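Local structure of beta-galacturonidase (Eisenbergiella tayi, 6NCW) at residues E485-F499 / K542-L555. The protein is a glycoside hydrolase family 2 beta-galacturonidase that probably cleaves terminal beta-linked galacturonic acid from its substrates. Numbering follows the deposited sequence.
Sequences EYQVQALKEQLQAVF and KLAYEVVKDSYRSL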
loop_
_atom_site.group_PDB
_atom_site.type_symbol
_atom_site.label_atom_id
_atom_site.label_comp_id
_atom_site.label_asym_id
_atom_site.label_seq_id
_atom_site.Cartn_x
_atom_site.Cartn_y
_atom_site.Cartn_z
ATOM N N GLU A 485 9.007 5.396 -10.284
ATOM C CA GLU A 485 10.249 6.004 -10.765
ATOM C C GLU A 485 10.412 5.809 -12.257
ATOM O O GLU A 485 10.761 6.746 -12.980
ATOM C CB GLU A 485 11.452 5.425 -10.036
ATOM C CG GLU A 485 11.481 5.782 -8.581
ATOM C CD GLU A 485 10.917 4.662 -7.705
ATOM O OE1 GLU A 485 10.243 3.746 -8.238
ATOM O OE2 GLU A 485 11.156 4.712 -6.480
ATOM N N TYR A 486 10.166 4.597 -12.752
ATOM C CA TYR A 486 10.309 4.425 -14.186
ATOM C C TYR A 486 9.327 5.316 -14.936
ATOM O O TYR A 486 9.662 5.868 -15.988
ATOM C CB TYR A 486 10.119 2.972 -14.609
ATOM C CG TYR A 486 10.360 2.845 -16.094
ATOM C CD1 TYR A 486 9.308 2.926 -17.007
ATOM C CD2 TYR A 486 11.653 2.725 -16.589
ATOM C CE1 TYR A 486 9.535 2.836 -18.382
ATOM C CE2 TYR A 486 11.889 2.628 -17.943
ATOM C CZ TYR A 486 10.825 2.685 -18.842
ATOM O OH TYR A 486 11.077 2.606 -20.197
ATOM N N GLN A 487 8.099 5.453 -14.423
ATOM C CA GLN A 487 7.121 6.269 -15.131
ATOM C C GLN A 487 7.585 7.718 -15.207
ATOM O O GLN A 487 7.318 8.410 -16.195
ATOM C CB GLN A 487 5.749 6.196 -14.462
ATOM C CG GLN A 487 4.684 6.977 -15.234
ATOM C CD GLN A 487 3.375 7.141 -14.466
ATOM O OE1 GLN A 487 3.369 7.515 -13.275
ATOM N NE2 GLN A 487 2.258 6.866 -15.138
ATOM N N VAL A 488 8.261 8.194 -14.156
ATOM C CA VAL A 488 8.834 9.536 -14.166
ATOM C C VAL A 488 9.783 9.690 -15.350
ATOM O O VAL A 488 9.676 10.642 -16.129
ATOM C CB VAL A 488 9.560 9.817 -12.836
ATOM C CG1 VAL A 488 10.518 11.032 -12.988
ATOM C CG2 VAL A 488 8.560 10.039 -11.722
ATOM N N GLN A 489 10.702 8.729 -15.515
ATOM C CA GLN A 489 11.705 8.805 -16.575
ATOM C C GLN A 489 11.062 8.750 -17.951
ATOM O O GLN A 489 11.447 9.493 -18.856
ATOM C CB GLN A 489 12.718 7.665 -16.445
ATOM C CG GLN A 489 13.375 7.517 -15.076
ATOM C CD GLN A 489 14.189 6.215 -14.929
ATOM O OE1 GLN A 489 14.786 5.962 -13.876
ATOM N NE2 GLN A 489 14.208 5.388 -15.985
ATOM N N ALA A 490 10.116 7.831 -18.144
ATOM C CA ALA A 490 9.446 7.704 -19.434
ATOM C C ALA A 490 8.738 9.003 -19.824
ATOM O O ALA A 490 8.923 9.517 -20.936
ATOM C CB ALA A 490 8.454 6.545 -19.395
ATOM N N LEU A 491 7.944 9.564 -18.907
ATOM C CA LEU A 491 7.171 10.761 -19.243
ATOM C C LEU A 491 8.087 11.948 -19.517
ATOM O O LEU A 491 7.826 12.742 -20.427
ATOM C CB LEU A 491 6.176 11.085 -18.129
ATOM C CG LEU A 491 4.751 10.512 -18.271
ATOM C CD1 LEU A 491 4.041 11.163 -19.447
ATOM C CD2 LEU A 491 4.791 8.995 -18.456
ATOM N N LYS A 492 9.180 12.075 -18.758
ATOM C CA LYS A 492 10.120 13.161 -19.013
ATOM C C LYS A 492 10.665 13.083 -20.440
ATOM O O LYS A 492 10.618 14.061 -21.194
ATOM C CB LYS A 492 11.251 13.117 -17.978
ATOM C CG LYS A 492 12.109 14.377 -17.964
ATOM C CD LYS A 492 13.268 14.270 -16.974
ATOM C CE LYS A 492 13.994 15.614 -16.832
ATOM N NZ LYS A 492 14.816 15.663 -15.579
ATOM N N GLU A 493 11.143 11.905 -20.844
ATOM C CA GLU A 493 11.668 11.744 -22.196
ATOM C C GLU A 493 10.579 11.881 -23.260
ATOM O O GLU A 493 10.814 12.467 -24.323
ATOM C CB GLU A 493 12.362 10.388 -22.335
ATOM C CG GLU A 493 12.976 10.220 -23.725
ATOM C CD GLU A 493 13.601 8.855 -23.974
ATOM O OE1 GLU A 493 13.677 8.049 -23.016
ATOM O OE2 GLU A 493 14.005 8.597 -25.142
ATOM N N GLN A 494 9.399 11.310 -23.016
ATOM C CA GLN A 494 8.306 11.382 -23.995
ATOM C C GLN A 494 7.871 12.816 -24.272
ATOM O O GLN A 494 7.665 13.195 -25.429
ATOM C CB GLN A 494 7.113 10.552 -23.510
ATOM C CG GLN A 494 7.388 9.055 -23.576
ATOM C CD GLN A 494 6.343 8.241 -22.852
ATOM O OE1 GLN A 494 5.528 8.791 -22.115
ATOM N NE2 GLN A 494 6.352 6.921 -23.064
ATOM N N LEU A 495 7.719 13.629 -23.221
ATOM C CA LEU A 495 7.214 14.982 -23.412
ATOM C C LEU A 495 8.274 15.867 -24.054
ATOM O O LEU A 495 7.964 16.704 -24.918
ATOM C CB LEU A 495 6.748 15.569 -22.073
ATOM C CG LEU A 495 5.441 14.976 -21.485
ATOM C CD1 LEU A 495 5.150 15.542 -20.112
ATOM C CD2 LEU A 495 4.222 15.215 -22.386
ATOM N N GLN A 496 9.532 15.696 -23.639
ATOM C CA GLN A 496 10.625 16.443 -24.246
ATOM C C GLN A 496 10.676 16.207 -25.754
ATOM O O GLN A 496 10.853 17.151 -26.529
ATOM C CB GLN A 496 11.941 16.061 -23.560
ATOM C CG GLN A 496 13.204 16.243 -24.382
ATOM C CD GLN A 496 13.557 17.697 -24.668
ATOM O OE1 GLN A 496 13.288 18.595 -23.855
ATOM N NE2 GLN A 496 14.171 17.938 -25.839
ATOM N N ALA A 497 10.432 14.973 -26.198
ATOM C CA ALA A 497 10.500 14.695 -27.628
ATOM C C ALA A 497 9.322 15.313 -28.382
ATOM O O ALA A 497 9.522 15.951 -29.419
ATOM C CB ALA A 497 10.583 13.192 -27.881
ATOM N N VAL A 498 8.084 15.138 -27.889
ATOM C CA VAL A 498 6.925 15.616 -28.649
ATOM C C VAL A 498 6.964 17.136 -28.797
ATOM O O VAL A 498 6.679 17.673 -29.870
ATOM C CB VAL A 498 5.591 15.138 -28.017
ATOM C CG1 VAL A 498 5.509 13.616 -28.015
ATOM C CG2 VAL A 498 5.429 15.654 -26.599
ATOM N N PHE A 499 7.337 17.851 -27.736
ATOM C CA PHE A 499 7.373 19.307 -27.791
ATOM C C PHE A 499 8.548 19.861 -28.594
ATOM O O PHE A 499 8.543 21.052 -28.909
ATOM C CB PHE A 499 7.386 19.869 -26.367
ATOM C CG PHE A 499 6.053 19.780 -25.685
ATOM C CD1 PHE A 499 4.906 20.240 -26.323
ATOM C CD2 PHE A 499 5.933 19.205 -24.438
ATOM C CE1 PHE A 499 3.652 20.146 -25.713
ATOM C CE2 PHE A 499 4.676 19.102 -23.814
ATOM C CZ PHE A 499 3.538 19.589 -24.455
ATOM N N LYS A 542 0.751 10.426 -8.711
ATOM C CA LYS A 542 1.935 9.583 -8.784
ATOM C C LYS A 542 3.177 10.473 -8.890
ATOM O O LYS A 542 3.069 11.691 -9.038
ATOM C CB LYS A 542 1.843 8.636 -9.981
ATOM C CG LYS A 542 0.694 7.640 -9.910
ATOM C CD LYS A 542 0.660 6.733 -11.126
ATOM C CE LYS A 542 -0.714 6.053 -11.237
ATOM N NZ LYS A 542 -0.849 5.293 -12.483
ATOM N N LEU A 543 4.371 9.870 -8.797
ATOM C CA LEU A 543 5.583 10.688 -8.862
ATOM C C LEU A 543 5.654 11.467 -10.175
ATOM O O LEU A 543 5.999 12.654 -10.179
ATOM C CB LEU A 543 6.840 9.828 -8.678
ATOM C CG LEU A 543 7.068 9.085 -7.350
ATOM C CD1 LEU A 543 8.338 8.246 -7.413
ATOM C CD2 LEU A 543 7.174 10.081 -6.199
ATOM N N ALA A 544 5.291 10.826 -11.295
ATOM C CA ALA A 544 5.306 11.478 -12.601
ATOM C C ALA A 544 4.430 12.727 -12.667
ATOM O O ALA A 544 4.541 13.486 -13.627
ATOM C CB ALA A 544 4.856 10.498 -13.687
ATOM N N TYR A 545 3.569 12.964 -11.682
ATOM C CA TYR A 545 2.725 14.150 -11.716
ATOM C C TYR A 545 3.573 15.417 -11.760
ATOM O O TYR A 545 3.260 16.360 -12.501
ATOM C CB TYR A 545 1.795 14.121 -10.506
ATOM C CG TYR A 545 0.774 15.230 -10.343
ATOM C CD1 TYR A 545 1.153 16.510 -9.939
ATOM C CD2 TYR A 545 -0.587 14.960 -10.475
ATOM C CE1 TYR A 545 0.221 17.496 -9.733
ATOM C CE2 TYR A 545 -1.526 15.933 -10.265
ATOM C CZ TYR A 545 -1.125 17.196 -9.903
ATOM O OH TYR A 545 -2.080 18.151 -9.700
ATOM N N GLU A 546 4.678 15.435 -11.012
ATOM C CA GLU A 546 5.518 16.632 -10.974
ATOM C C GLU A 546 6.313 16.808 -12.265
ATOM O O GLU A 546 6.646 17.937 -12.632
ATOM C CB GLU A 546 6.455 16.584 -9.768
ATOM C CG GLU A 546 5.721 16.674 -8.429
ATOM C CD GLU A 546 4.888 17.954 -8.313
ATOM O OE1 GLU A 546 3.692 17.880 -7.922
ATOM O OE2 GLU A 546 5.428 19.036 -8.638
ATOM N N VAL A 547 6.598 15.713 -12.971
ATOM C CA VAL A 547 7.284 15.780 -14.259
ATOM C C VAL A 547 6.376 16.385 -15.327
ATOM O O VAL A 547 6.812 17.212 -16.142
ATOM C CB VAL A 547 7.768 14.371 -14.656
ATOM C CG1 VAL A 547 7.877 14.235 -16.175
ATOM C CG2 VAL A 547 9.113 14.092 -14.031
ATOM N N VAL A 548 5.108 15.962 -15.362
ATOM C CA VAL A 548 4.154 16.520 -16.321
ATOM C C VAL A 548 3.901 17.990 -16.019
ATOM O O VAL A 548 3.869 18.830 -16.924
ATOM C CB VAL A 548 2.843 15.711 -16.311
ATOM C CG1 VAL A 548 1.800 16.413 -17.150
ATOM C CG2 VAL A 548 3.068 14.280 -16.853
ATOM N N LYS A 549 3.716 18.318 -14.743
ATOM C CA LYS A 549 3.455 19.694 -14.356
ATOM C C LYS A 549 4.613 20.603 -14.757
ATOM O O LYS A 549 4.405 21.661 -15.358
ATOM C CB LYS A 549 3.191 19.744 -12.853
ATOM C CG LYS A 549 2.913 21.108 -12.267
ATOM C CD LYS A 549 2.501 20.916 -10.807
ATOM C CE LYS A 549 2.115 22.221 -10.144
ATOM N NZ LYS A 549 1.654 21.963 -8.764
ATOM N N ASP A 550 5.847 20.194 -14.450
ATOM C CA ASP A 550 7.007 20.980 -14.867
ATOM C C ASP A 550 7.005 21.217 -16.368
ATOM O O ASP A 550 7.291 22.329 -16.826
ATOM C CB ASP A 550 8.304 20.286 -14.472
ATOM C CG ASP A 550 8.565 20.335 -12.979
ATOM O OD1 ASP A 550 7.895 21.115 -12.264
ATOM O OD2 ASP A 550 9.438 19.563 -12.518
ATOM N N SER A 551 6.693 20.183 -17.152
ATOM C CA SER A 551 6.704 20.324 -18.605
ATOM C C SER A 551 5.586 21.244 -19.088
ATOM O O SER A 551 5.839 22.202 -19.826
ATOM C CB SER A 551 6.587 18.958 -19.272
ATOM O OG SER A 551 6.412 19.111 -20.668
ATOM N N TYR A 552 4.340 20.971 -18.677
ATOM C CA TYR A 552 3.211 21.718 -19.226
ATOM C C TYR A 552 3.183 23.163 -18.727
ATOM O O TYR A 552 2.722 24.055 -19.444
ATOM C CB TYR A 552 1.895 21.025 -18.880
ATOM C CG TYR A 552 1.487 19.861 -19.770
ATOM C CD1 TYR A 552 2.351 19.326 -20.719
ATOM C CD2 TYR A 552 0.220 19.309 -19.659
ATOM C CE1 TYR A 552 1.959 18.263 -21.539
ATOM C CE2 TYR A 552 -0.177 18.247 -20.461
ATOM C CZ TYR A 552 0.688 17.730 -21.400
ATOM O OH TYR A 552 0.268 16.679 -22.200
ATOM N N ARG A 553 3.624 23.408 -17.494
ATOM C CA ARG A 553 3.665 24.771 -16.976
ATOM C C ARG A 553 4.770 25.616 -17.609
ATOM O O ARG A 553 4.758 26.840 -17.460
ATOM C CB ARG A 553 3.846 24.740 -15.462
ATOM C CG ARG A 553 2.639 24.231 -14.710
ATOM C CD ARG A 553 2.105 25.373 -13.921
ATOM N NE ARG A 553 1.566 24.984 -12.633
ATOM C CZ ARG A 553 0.282 25.104 -12.325
ATOM N NH1 ARG A 553 -0.561 25.592 -13.239
ATOM N NH2 ARG A 553 -0.155 24.728 -11.121
ATOM N N SER A 554 5.715 25.006 -18.314
ATOM C CA SER A 554 6.777 25.753 -18.966
ATOM C C SER A 554 6.414 26.162 -20.390
ATOM O O SER A 554 7.277 26.647 -21.129
ATOM C CB SER A 554 8.060 24.928 -18.976
ATOM O OG SER A 554 7.944 23.847 -19.880
ATOM N N LEU A 555 5.171 25.958 -20.801
ATOM C CA LEU A 555 4.802 26.205 -22.180
ATOM C C LEU A 555 3.463 26.907 -22.192
ATOM O O LEU A 555 2.626 26.684 -21.313
ATOM C CB LEU A 555 4.738 24.904 -22.988
ATOM C CG LEU A 555 6.073 24.242 -23.347
ATOM C CD1 LEU A 555 5.814 22.842 -23.826
ATOM C CD2 LEU A 555 6.808 25.024 -24.418
HETATM O O HOH W 1 5.166 8.017 -11.370
#
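Helix 485-499 and helix 544-553 run side by side in nearly the same direction, their axes 17° apart and 8.7 Å at closest approach. The backbones are nearest at their N-terminal ends, where the CA atoms of Val488 and Ala544 lie 4.3 Å apart, and they diverge toward Phe499 and Leu555. Val488 splits its methyls between neighbours: CG2 lies against Ala544 N and Leu543 CB, while CG1, anti to its own backbone N (chi1 163°), meets Val547 CG2 at 3.5 Å. No direct hydrogen bond joins the segments; instead a water donates to Gln487 OE1 (2.7 Å) and accepts from Ala544 N (2.8 Å), linking the Gln487 side-chain amide to the Ala544 backbone. The extended Gln487 chain also rests on Ala544 CB, and its OE1 touches the aliphatic CD of Lys542, whose ammonium group turns to Asp514; the NE2 end is held by Ala468. These are the last two outer helices of the (beta/alpha)8 barrel, either side of strand 504-509 in the chain: Phe499, Val548 and Tyr552 all touch that strand, and Val548 also touches strand 268-276. Gln487 lies about 5 Å, side chain to side chain, from Lys532, a galacturonate-binding residue. Further along, Val547 CG1 packs against the backbone of Lys492, and the two methyls of Leu495 divide their contacts, CD1 on Ser551 CB and CD2 on Tyr552 CE1. Phe499 closes the C-terminal end. Leu555 CD1 sits over the centre of its ring in a CH-pi contact, 3.5 Å from the centroid, whereas Tyr552 brings CE1 to the ring's edge at 3.6 Å from Phe499 CZ. These two rings meet rim to rim with planes at 76°, and the Tyr552 hydroxyl is hydrogen-bonded to the Gly274 carbonyl.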